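Local coordinates for protein PKS (PDB 4OQJ) that probably catalyses decarboxylative condensation of acyl chains on carrier proteins, as a ketosynthase of oxazolomycin polyketide biosynthesis, at residues S196-A199 / V200-C204. Numbering follows the deposited sequence.
Sequences SLVA and VHLAC
H201 N-H donates to L197 O at 2.8 Å, the shortest of four successive i to i+4 bonds that make 196-199 and 200-204 one uninterrupted α-helix. Of the other three, V200 N to S196 O measures 3.1 Å, while L202 N to V198 O and A203 N to A199 O are both 2.9 Å; all four are fairly straight, with N-H...O angles of at least 155°, consistent with regular helical geometry.

The one side-chain to side-chain contact is between V198 and L202, one turn apart, where CG1 of V198 lies 4.2 Å from CD1 of L202; the other side chains touch backbone atoms. The CG of L202, anti to its carbonyl carbon (chi1 -65°), also sits 3.5 Å from V198 O, so this leucine leans back over the carbonyl that its own N-H binds. V200 does likewise: CG2 comes to 3.4 Å from S196 O. H201 CB lies 3.4 Å from both V198 O and L197 O, but its CG is anti to the backbone N (chi1 171°), which carries the imidazole away from the helix axis.

That outward ring reaches both ways: ND1 is hydrogen-bonded to T285 and NE2 to D211 of the second subunit. V198 and L202 face that subunit too, packing on its V187 and Y135. Elsewhere S196, V200 and A203 rest on strand 214-221, while L197 and V200 meet helix 376-390, placing this helix inside the thiolase-type core of the ketosynthase.

With the carbonyls of 196-199 and the N-H groups of V200 to A203 paired, the buried apolar side chains can pack against sheet, helix and dimer partner alike; D211 of the second subunit would probably favour a proton on NE2 of H201, while the threonine bond at ND1 is compatible with a neutral or a charged ring.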
ATOM      1  N   SER A 196       7.550  -7.596   1.402  1.00  9.70           N
ATOM      2  CA  SER A 196       6.804  -8.784   1.000  1.00  9.17           C
ATOM      3  C   SER A 196       5.599  -9.071   1.853  1.00  8.26           C
ATOM      4  O   SER A 196       4.522  -9.362   1.327  1.00  8.42           O
ATOM      5  CB  SER A 196       7.704 -10.037   1.033  1.00 12.78           C
ATOM      6  OG  SER A 196       8.620 -10.046  -0.036  1.00 11.14           O
ATOM      7  N   LEU A 197       5.789  -9.095   3.166  1.00  8.50           N
ATOM      8  CA  LEU A 197       4.690  -9.441   4.064  1.00  9.89           C
ATOM      9  C   LEU A 197       3.703  -8.299   4.256  1.00  8.95           C
ATOM     10  O   LEU A 197       2.528  -8.539   4.491  1.00 10.90           O
ATOM     11  CB  LEU A 197       5.244  -9.900   5.403  1.00 10.48           C
ATOM     12  CG  LEU A 197       6.161 -11.131   5.346  1.00 13.46           C
ATOM     13  CD1 LEU A 197       6.468 -11.618   6.766  1.00 16.07           C
ATOM     14  CD2 LEU A 197       5.576 -12.273   4.490  1.00 13.84           C
ATOM     15  N   VAL A 198       4.161  -7.059   4.139  1.00  7.68           N
ATOM     16  CA  VAL A 198       3.235  -5.927   4.095  1.00  7.80           C
ATOM     17  C   VAL A 198       2.325  -6.046   2.866  1.00  8.44           C
ATOM     18  O   VAL A 198       1.119  -5.830   2.967  1.00  9.73           O
ATOM     19  CB  VAL A 198       3.985  -4.578   4.096  1.00  9.00           C
ATOM     20  CG1 VAL A 198       3.022  -3.405   3.931  1.00 12.10           C
ATOM     21  CG2 VAL A 198       4.783  -4.416   5.397  1.00  8.66           C
ATOM     22  N   ALA A 199       2.877  -6.429   1.713  1.00 10.15           N
ATOM     23  CA  ALA A 199       2.057  -6.596   0.522  1.00 10.51           C
ATOM     24  C   ALA A 199       1.029  -7.696   0.773  1.00  9.53           C
ATOM     25  O   ALA A 199      -0.149  -7.557   0.417  1.00 11.55           O
ATOM     26  CB  ALA A 199       2.916  -6.924  -0.688  1.00  8.20           C
ATOM     27  N   VAL A 200       1.474  -8.786   1.405  1.00  9.56           N
ATOM     28  CA  VAL A 200       0.566  -9.870   1.762  1.00 10.52           C
ATOM     29  C   VAL A 200      -0.525  -9.343   2.697  1.00 10.78           C
ATOM     30  O   VAL A 200      -1.707  -9.644   2.526  1.00  9.49           O
ATOM     31  CB  VAL A 200       1.326 -11.050   2.421  1.00 10.82           C
ATOM     32  CG1 VAL A 200       0.365 -12.036   3.077  1.00 12.45           C
ATOM     33  CG2 VAL A 200       2.169 -11.788   1.380  1.00  9.35           C
ATOM     34  N   HIS A 201      -0.130  -8.554   3.691  1.00 10.76           N
ATOM     35  CA  HIS A 201      -1.100  -7.997   4.630  1.00 11.48           C
ATOM     36  C   HIS A 201      -2.150  -7.156   3.909  1.00 10.74           C
ATOM     37  O   HIS A 201      -3.360  -7.306   4.149  1.00  8.83           O
ATOM     38  CB  HIS A 201      -0.382  -7.169   5.674  1.00 11.37           C
ATOM     39  CG  HIS A 201      -1.291  -6.387   6.558  1.00 10.97           C
ATOM     40  ND1 HIS A 201      -1.919  -6.939   7.650  1.00 12.58           N
ATOM     41  CD2 HIS A 201      -1.638  -5.080   6.534  1.00 10.78           C
ATOM     42  CE1 HIS A 201      -2.619  -6.000   8.268  1.00 15.00           C
ATOM     43  NE2 HIS A 201      -2.467  -4.865   7.614  1.00 14.35           N
ATOM     44  N   LEU A 202      -1.713  -6.281   3.006  1.00 11.87           N
ATOM     45  CA  LEU A 202      -2.672  -5.402   2.336  1.00 14.93           C
ATOM     46  C   LEU A 202      -3.556  -6.186   1.359  1.00 12.22           C
ATOM     47  O   LEU A 202      -4.740  -5.875   1.215  1.00  9.18           O
ATOM     48  CB  LEU A 202      -1.959  -4.260   1.615  1.00 13.31           C
ATOM     49  CG  LEU A 202      -1.226  -3.288   2.549  1.00 13.62           C
ATOM     50  CD1 LEU A 202      -0.408  -2.306   1.730  1.00 17.93           C
ATOM     51  CD2 LEU A 202      -2.201  -2.557   3.474  1.00 11.51           C
ATOM     52  N   ALA A 203      -2.993  -7.201   0.715  1.00 11.67           N
ATOM     53  CA  ALA A 203      -3.784  -8.082  -0.149  1.00 12.22           C
ATOM     54  C   ALA A 203      -4.907  -8.759   0.646  1.00 13.74           C
ATOM     55  O   ALA A 203      -6.063  -8.797   0.207  1.00 13.73           O
ATOM     56  CB  ALA A 203      -2.906  -9.112  -0.793  1.00 11.61           C
ATOM     57  N   CYS A 204      -4.577  -9.284   1.824  1.00 12.15           N
ATOM     58  CA  CYS A 204      -5.594  -9.891   2.675  1.00 13.76           C
ATOM     59  C   CYS A 204      -6.642  -8.864   3.114  1.00 14.67           C
ATOM     60  O   CYS A 204      -7.835  -9.154   3.100  1.00 15.70           O
ATOM     61  CB  CYS A 204      -4.947 -10.543   3.893  1.00 12.02           C
ATOM     62  SG  CYS A 204      -3.920 -11.991   3.507  1.00 15.14           S
TER